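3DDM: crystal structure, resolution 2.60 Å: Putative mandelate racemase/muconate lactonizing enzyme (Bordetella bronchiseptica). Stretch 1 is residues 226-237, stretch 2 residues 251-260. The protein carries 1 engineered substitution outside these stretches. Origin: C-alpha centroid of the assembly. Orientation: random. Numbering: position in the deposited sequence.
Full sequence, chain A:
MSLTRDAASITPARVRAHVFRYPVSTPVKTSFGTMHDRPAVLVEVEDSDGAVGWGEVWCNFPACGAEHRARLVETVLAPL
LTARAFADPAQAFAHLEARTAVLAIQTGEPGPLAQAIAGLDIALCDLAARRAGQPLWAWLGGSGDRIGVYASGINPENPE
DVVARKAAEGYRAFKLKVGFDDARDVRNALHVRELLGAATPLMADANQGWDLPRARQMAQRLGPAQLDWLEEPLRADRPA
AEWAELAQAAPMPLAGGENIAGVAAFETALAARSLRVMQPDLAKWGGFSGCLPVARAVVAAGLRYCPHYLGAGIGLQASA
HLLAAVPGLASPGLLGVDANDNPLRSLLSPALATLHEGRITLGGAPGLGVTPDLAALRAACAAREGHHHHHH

Stretch 1 (226-237) QLDWLEEPLRAD
Stretch 2, residues 251-260: PMPLAGGENI

Two short strands, one ending at Glu231 and the other spanning 254-256, run side by side in parallel register, their N-to-C directions 40° apart and their axes approaching to 4.5 Å. Leu230 pairs with Leu254 and Glu231 with Ala255. The hydrogen-bond ladder follows the parallel rule, in which one residue reaches both neighbors of its partner: Leu230 N donates to Pro253 O (2.9 Å), Ala255 N donates to Leu230 O (3.0 Å), and Glu232 N donates to Ala255 O (3.0 Å). Extended phi/psi values carry the pairing (Leu230 -109/114, Glu231 -91/133, Leu254 -98/149, Ala255 -132/152). Glu232, at 40/55, then breaks the first strand, while Gly257, at 149/-30, opens a type I turn to Ile260, closed by Ile260 N to Gly257 O at 3.1 Å. At those angles a CB on Gly257 would jam against the preceding carbonyl, so the backbone itself calls for glycine.

Side chains sort by sheet face. On the Leu230 and Leu254 face, leucines pack laterally, Leu230 CB lying 4.4 Å from Leu254 CD1. Met252 (chi1 p, chi2 m, chi3 m) extends this apolar layer, its SD 3.7 Å from Leu230 CD1, and Pro233 CG closes on Leu254 CG at 4.2 Å.

On the Glu231 and Ala255 face, a small residue serves an aromatic one. Trp229 (chi1 79°, chi2 67°) lays its indole so that Ala255 CB sits over one ring face, 3.7 Å from the centroid of the five-membered ring, a CH-pi contact. Trp229 NE1 also gives a weak hydrogen bond to Glu231 OE1 (3.4 Å), with Glu231 held t, t at chi1 and chi2.

Beyond the strands, Glu232 (chi1 m) brings its carboxylate near the turn, OE1 lying 4.1 Å from Glu258 CB. Ala236 CB packs 4.0 Å from Asn259 CB, extending the contact past the ladder.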

ATOM      1  N   GLN A 226     -28.423 -15.822 -17.418  1.00 55.93           N
ATOM      2  CA  GLN A 226     -29.259 -15.472 -16.272  1.00 56.23           C
ATOM      3  C   GLN A 226     -28.463 -15.427 -14.962  1.00 54.62           C
ATOM      4  O   GLN A 226     -28.841 -16.049 -13.968  1.00 55.09           O
ATOM      5  CB  GLN A 226     -30.412 -16.470 -16.152  1.00 58.19           C
ATOM      6  CG  GLN A 226     -31.348 -16.475 -17.354  1.00 62.22           C
ATOM      7  CD  GLN A 226     -32.032 -15.126 -17.578  1.00 64.17           C
ATOM      8  OE1 GLN A 226     -32.694 -14.597 -16.685  1.00 64.74           O
ATOM      9  NE2 GLN A 226     -31.879 -14.573 -18.778  1.00 65.55           N
ATOM     10  N   LEU A 227     -27.366 -14.677 -14.966  1.00 52.22           N
ATOM     11  CA  LEU A 227     -26.511 -14.555 -13.792  1.00 49.95           C
ATOM     12  C   LEU A 227     -27.172 -13.748 -12.679  1.00 48.46           C
ATOM     13  O   LEU A 227     -27.990 -12.875 -12.945  1.00 49.07           O
ATOM     14  CB  LEU A 227     -25.185 -13.900 -14.184  1.00 49.11           C
ATOM     15  CG  LEU A 227     -24.411 -14.584 -15.313  1.00 50.33           C
ATOM     16  CD1 LEU A 227     -23.127 -13.822 -15.563  1.00 51.28           C
ATOM     17  CD2 LEU A 227     -24.098 -16.029 -14.950  1.00 49.80           C
ATOM     18  N   ASP A 228     -26.823 -14.050 -11.433  1.00 47.21           N
ATOM     19  CA  ASP A 228     -27.370 -13.330 -10.290  1.00 46.08           C
ATOM     20  C   ASP A 228     -26.646 -12.004 -10.140  1.00 45.43           C
ATOM     21  O   ASP A 228     -27.193 -11.052  -9.587  1.00 43.61           O
ATOM     22  CB  ASP A 228     -27.209 -14.148  -9.007  1.00 48.00           C
ATOM     23  CG  ASP A 228     -28.367 -15.097  -8.769  1.00 49.54           C
ATOM     24  OD1 ASP A 228     -28.860 -15.697  -9.758  1.00 52.12           O
ATOM     25  OD2 ASP A 228     -28.769 -15.251  -7.593  1.00 47.80           O
ATOM     26  N   TRP A 229     -25.403 -11.960 -10.612  1.00 45.36           N
ATOM     27  CA  TRP A 229     -24.608 -10.740 -10.563  1.00 47.30           C
ATOM     28  C   TRP A 229     -23.276 -10.882 -11.304  1.00 49.07           C
ATOM     29  O   TRP A 229     -22.744 -11.988 -11.453  1.00 49.35           O
ATOM     30  CB  TRP A 229     -24.368 -10.302  -9.110  1.00 46.41           C
ATOM     31  CG  TRP A 229     -23.288 -11.042  -8.362  1.00 47.33           C
ATOM     32  CD1 TRP A 229     -21.940 -11.015  -8.610  1.00 46.70           C
ATOM     33  CD2 TRP A 229     -23.462 -11.851  -7.190  1.00 48.97           C
ATOM     34  NE1 TRP A 229     -21.264 -11.751  -7.661  1.00 46.54           N
ATOM     35  CE2 TRP A 229     -22.171 -12.275  -6.779  1.00 47.47           C
ATOM     36  CE3 TRP A 229     -24.582 -12.260  -6.445  1.00 48.67           C
ATOM     37  CZ2 TRP A 229     -21.971 -13.085  -5.659  1.00 46.53           C
ATOM     38  CZ3 TRP A 229     -24.382 -13.066  -5.329  1.00 47.56           C
ATOM     39  CH2 TRP A 229     -23.083 -13.470  -4.949  1.00 48.61           C
ATOM     40  N   LEU A 230     -22.760  -9.752 -11.781  1.00 48.46           N
ATOM     41  CA  LEU A 230     -21.492  -9.705 -12.502  1.00 47.77           C
ATOM     42  C   LEU A 230     -20.521  -9.012 -11.543  1.00 46.97           C
ATOM     43  O   LEU A 230     -20.685  -7.833 -11.218  1.00 46.26           O
ATOM     44  CB  LEU A 230     -21.661  -8.885 -13.781  1.00 49.94           C
ATOM     45  CG  LEU A 230     -20.861  -9.281 -15.018  1.00 51.77           C
ATOM     46  CD1 LEU A 230     -21.143  -8.284 -16.145  1.00 52.21           C
ATOM     47  CD2 LEU A 230     -19.383  -9.314 -14.678  1.00 52.38           C
ATOM     48  N   GLU A 231     -19.512  -9.743 -11.084  1.00 44.74           N
ATOM     49  CA  GLU A 231     -18.575  -9.184 -10.121  1.00 42.77           C
ATOM     50  C   GLU A 231     -17.339  -8.499 -10.692  1.00 41.13           C
ATOM     51  O   GLU A 231     -16.665  -9.024 -11.576  1.00 40.43           O
ATOM     52  CB  GLU A 231     -18.148 -10.267  -9.141  1.00 41.20           C
ATOM     53  CG  GLU A 231     -17.508  -9.716  -7.907  1.00 42.16           C
ATOM     54  CD  GLU A 231     -17.123 -10.800  -6.939  1.00 45.27           C
ATOM     55  OE1 GLU A 231     -18.020 -11.576  -6.535  1.00 47.09           O
ATOM     56  OE2 GLU A 231     -15.925 -10.873  -6.583  1.00 46.68           O
ATOM     57  N   GLU A 232     -17.061  -7.317 -10.154  1.00 39.36           N
ATOM     58  CA  GLU A 232     -15.930  -6.488 -10.544  1.00 39.28           C
ATOM     59  C   GLU A 232     -15.632  -6.437 -12.055  1.00 38.35           C
ATOM     60  O   GLU A 232     -14.504  -6.699 -12.482  1.00 36.60           O
ATOM     61  CB  GLU A 232     -14.674  -6.931  -9.780  1.00 40.27           C
ATOM     62  CG  GLU A 232     -14.784  -6.832  -8.262  1.00 40.75           C
ATOM     63  CD  GLU A 232     -13.466  -6.431  -7.605  1.00 42.94           C
ATOM     64  OE1 GLU A 232     -13.434  -5.378  -6.934  1.00 44.85           O
ATOM     65  OE2 GLU A 232     -12.460  -7.160  -7.758  1.00 44.79           O
ATOM     66  N   PRO A 233     -16.633  -6.073 -12.878  1.00 37.42           N
ATOM     67  CA  PRO A 233     -16.437  -5.997 -14.330  1.00 38.32           C
ATOM     68  C   PRO A 233     -15.438  -4.912 -14.724  1.00 39.12           C
ATOM     69  O   PRO A 233     -14.792  -5.005 -15.770  1.00 41.10           O
ATOM     70  CB  PRO A 233     -17.846  -5.716 -14.851  1.00 37.12           C
ATOM     71  CG  PRO A 233     -18.412  -4.858 -13.768  1.00 37.64           C
ATOM     72  CD  PRO A 233     -17.973  -5.586 -12.509  1.00 36.93           C
ATOM     73  N   LEU A 234     -15.320  -3.890 -13.880  1.00 39.31           N
ATOM     74  CA  LEU A 234     -14.392  -2.784 -14.113  1.00 39.31           C
ATOM     75  C   LEU A 234     -13.482  -2.647 -12.908  1.00 39.99           C
ATOM     76  O   LEU A 234     -13.793  -3.168 -11.839  1.00 39.85           O
ATOM     77  CB  LEU A 234     -15.143  -1.465 -14.256  1.00 39.10           C
ATOM     78  CG  LEU A 234     -16.216  -1.267 -15.311  1.00 36.62           C
ATOM     79  CD1 LEU A 234     -16.828   0.106 -15.084  1.00 35.16           C
ATOM     80  CD2 LEU A 234     -15.624  -1.396 -16.704  1.00 33.97           C
ATOM     81  N   ARG A 235     -12.371  -1.933 -13.070  1.00 40.83           N
ATOM     82  CA  ARG A 235     -11.466  -1.706 -11.944  1.00 40.85           C
ATOM     83  C   ARG A 235     -12.196  -0.835 -10.909  1.00 41.99           C
ATOM     84  O   ARG A 235     -12.952   0.073 -11.262  1.00 40.01           O
ATOM     85  CB  ARG A 235     -10.207  -0.974 -12.400  1.00 40.68           C
ATOM     86  CG  ARG A 235      -9.394  -1.690 -13.448  1.00 40.97           C
ATOM     87  CD  ARG A 235      -8.112  -0.918 -13.744  1.00 40.45           C
ATOM     88  NE  ARG A 235      -7.281  -1.606 -14.733  1.00 42.80           N
ATOM     89  CZ  ARG A 235      -6.052  -1.224 -15.081  1.00 39.94           C
ATOM     90  NH1 ARG A 235      -5.500  -0.151 -14.521  1.00 35.48           N
ATOM     91  NH2 ARG A 235      -5.376  -1.922 -15.988  1.00 38.44           N
ATOM     92  N   ALA A 236     -11.964  -1.119  -9.633  1.00 43.94           N
ATOM     93  CA  ALA A 236     -12.582  -0.377  -8.537  1.00 46.38           C
ATOM     94  C   ALA A 236     -12.259   1.116  -8.633  1.00 47.81           C
ATOM     95  O   ALA A 236     -12.946   1.952  -8.047  1.00 46.45           O
ATOM     96  CB  ALA A 236     -12.090  -0.942  -7.205  1.00 45.45           C
ATOM     97  N   ASP A 237     -11.204   1.419  -9.390  1.00 51.00           N
ATOM     98  CA  ASP A 237     -10.699   2.772  -9.639  1.00 51.95           C
ATOM     99  C   ASP A 237     -11.642   3.639 -10.465  1.00 52.00           C
ATOM    100  O   ASP A 237     -11.828   4.811 -10.169  1.00 52.58           O
ATOM    101  CB  ASP A 237      -9.365   2.695 -10.394  1.00 54.61           C
ATOM    102  CG  ASP A 237      -8.167   2.853  -9.488  1.00 58.76           C
ATOM    103  OD1 ASP A 237      -8.370   3.126  -8.286  1.00 61.91           O
ATOM    104  OD2 ASP A 237      -7.024   2.713  -9.976  1.00 60.05           O
ATOM    105  N   PRO A 251     -27.747  -6.378 -18.066  1.00 49.47           N
ATOM    106  CA  PRO A 251     -29.011  -7.093 -17.868  1.00 47.94           C
ATOM    107  C   PRO A 251     -29.079  -7.615 -16.442  1.00 48.44           C
ATOM    108  O   PRO A 251     -30.162  -7.802 -15.889  1.00 50.87           O
ATOM    109  CB  PRO A 251     -28.931  -8.248 -18.861  1.00 48.09           C
ATOM    110  CG  PRO A 251     -27.786  -7.882 -19.789  1.00 50.65           C
ATOM    111  CD  PRO A 251     -26.829  -7.164 -18.903  1.00 49.71           C
ATOM    112  N   MET A 252     -27.910  -7.867 -15.858  1.00 45.82           N
ATOM    113  CA  MET A 252     -27.833  -8.376 -14.499  1.00 42.46           C
ATOM    114  C   MET A 252     -27.244  -7.325 -13.577  1.00 41.76           C
ATOM    115  O   MET A 252     -26.639  -6.353 -14.032  1.00 41.49           O
ATOM    116  CB  MET A 252     -26.958  -9.638 -14.450  1.00 41.35           C
ATOM    117  CG  MET A 252     -25.436  -9.395 -14.523  1.00 38.75           C
ATOM    118  SD  MET A 252     -24.822  -8.690 -16.069  1.00 33.87           S
ATOM    119  CE  MET A 252     -24.944 -10.100 -17.146  1.00 31.62           C
ATOM    120  N   PRO A 253     -27.433  -7.495 -12.258  1.00 41.08           N
ATOM    121  CA  PRO A 253     -26.867  -6.503 -11.345  1.00 40.19           C
ATOM    122  C   PRO A 253     -25.340  -6.648 -11.204  1.00 39.50           C
ATOM    123  O   PRO A 253     -24.760  -7.704 -11.479  1.00 39.00           O
ATOM    124  CB  PRO A 253     -27.632  -6.754 -10.036  1.00 39.86           C
ATOM    125  CG  PRO A 253     -27.987  -8.201 -10.107  1.00 37.76           C
ATOM    126  CD  PRO A 253     -28.388  -8.376 -11.555  1.00 39.87           C
ATOM    127  N   LEU A 254     -24.709  -5.562 -10.783  1.00 37.95           N
ATOM    128  CA  LEU A 254     -23.278  -5.496 -10.607  1.00 37.08           C
ATOM    129  C   LEU A 254     -22.916  -5.728  -9.138  1.00 38.07           C
ATOM    130  O   LEU A 254     -23.681  -5.378  -8.234  1.00 38.61           O
ATOM    131  CB  LEU A 254     -22.790  -4.116 -11.076  1.00 37.12           C
ATOM    132  CG  LEU A 254     -22.270  -3.972 -12.517  1.00 37.51           C
ATOM    133  CD1 LEU A 254     -23.095  -4.777 -13.494  1.00 36.49           C
ATOM    134  CD2 LEU A 254     -22.271  -2.518 -12.889  1.00 36.80           C
ATOM    135  N   ALA A 255     -21.749  -6.324  -8.904  1.00 37.00           N
ATOM    136  CA  ALA A 255     -21.290  -6.587  -7.548  1.00 35.20           C
ATOM    137  C   ALA A 255     -19.846  -6.123  -7.368  1.00 36.19           C
ATOM    138  O   ALA A 255     -19.066  -6.098  -8.322  1.00 35.76           O
ATOM    139  CB  ALA A 255     -21.398  -8.057  -7.244  1.00 32.39           C
ATOM    140  N   GLY A 256     -19.501  -5.756  -6.135  1.00 35.80           N
ATOM    141  CA  GLY A 256     -18.157  -5.307  -5.831  1.00 33.61           C
ATOM    142  C   GLY A 256     -18.023  -5.101  -4.337  1.00 34.11           C
ATOM    143  O   GLY A 256     -19.019  -5.095  -3.627  1.00 33.63           O
ATOM    144  N   GLY A 257     -16.795  -4.929  -3.859  1.00 35.18           N
ATOM    145  CA  GLY A 257     -16.574  -4.718  -2.442  1.00 34.74           C
ATOM    146  C   GLY A 257     -15.227  -5.279  -2.045  1.00 36.64           C
ATOM    147  O   GLY A 257     -14.593  -4.795  -1.112  1.00 37.67           O
ATOM    148  N   GLU A 258     -14.799  -6.316  -2.756  1.00 38.45           N
ATOM    149  CA  GLU A 258     -13.515  -6.955  -2.503  1.00 40.32           C
ATOM    150  C   GLU A 258     -12.471  -5.852  -2.413  1.00 40.47           C
ATOM    151  O   GLU A 258     -11.560  -5.909  -1.592  1.00 39.37           O
ATOM    152  CB  GLU A 258     -13.151  -7.888  -3.662  1.00 43.52           C
ATOM    153  CG  GLU A 258     -12.751  -9.292  -3.268  1.00 52.68           C
ATOM    154  CD  GLU A 258     -11.525  -9.344  -2.364  1.00 59.28           C
ATOM    155  OE1 GLU A 258     -10.435  -8.903  -2.803  1.00 62.06           O
ATOM    156  OE2 GLU A 258     -11.651  -9.833  -1.212  1.00 62.56           O
ATOM    157  N   ASN A 259     -12.615  -4.835  -3.261  1.00 40.90           N
ATOM    158  CA  ASN A 259     -11.651  -3.749  -3.281  1.00 41.10           C
ATOM    159  C   ASN A 259     -12.151  -2.351  -2.975  1.00 42.03           C
ATOM    160  O   ASN A 259     -11.732  -1.375  -3.594  1.00 43.36           O
ATOM    161  CB  ASN A 259     -10.907  -3.772  -4.603  1.00 39.91           C
ATOM    162  CG  ASN A 259     -10.133  -5.039  -4.770  1.00 38.60           C
ATOM    163  OD1 ASN A 259     -10.435  -5.854  -5.627  1.00 38.30           O
ATOM    164  ND2 ASN A 259      -9.139  -5.232  -3.917  1.00 39.30           N
ATOM    165  N   ILE A 260     -13.057  -2.272  -2.014  1.00 41.27           N
ATOM    166  CA  ILE A 260     -13.578  -1.011  -1.543  1.00 41.48           C
ATOM    167  C   ILE A 260     -13.254  -1.115  -0.053  1.00 42.49           C
ATOM    168  O   ILE A 260     -13.562  -2.126   0.578  1.00 44.23           O
ATOM    169  CB  ILE A 260     -15.103  -0.906  -1.777  1.00 41.31           C
ATOM    170  CG1 ILE A 260     -15.390  -0.940  -3.274  1.00 39.55           C
ATOM    171  CG2 ILE A 260     -15.653   0.391  -1.177  1.00 37.74           C
ATOM    172  CD1 ILE A 260     -16.876  -0.873  -3.615  1.00 40.24           C
TER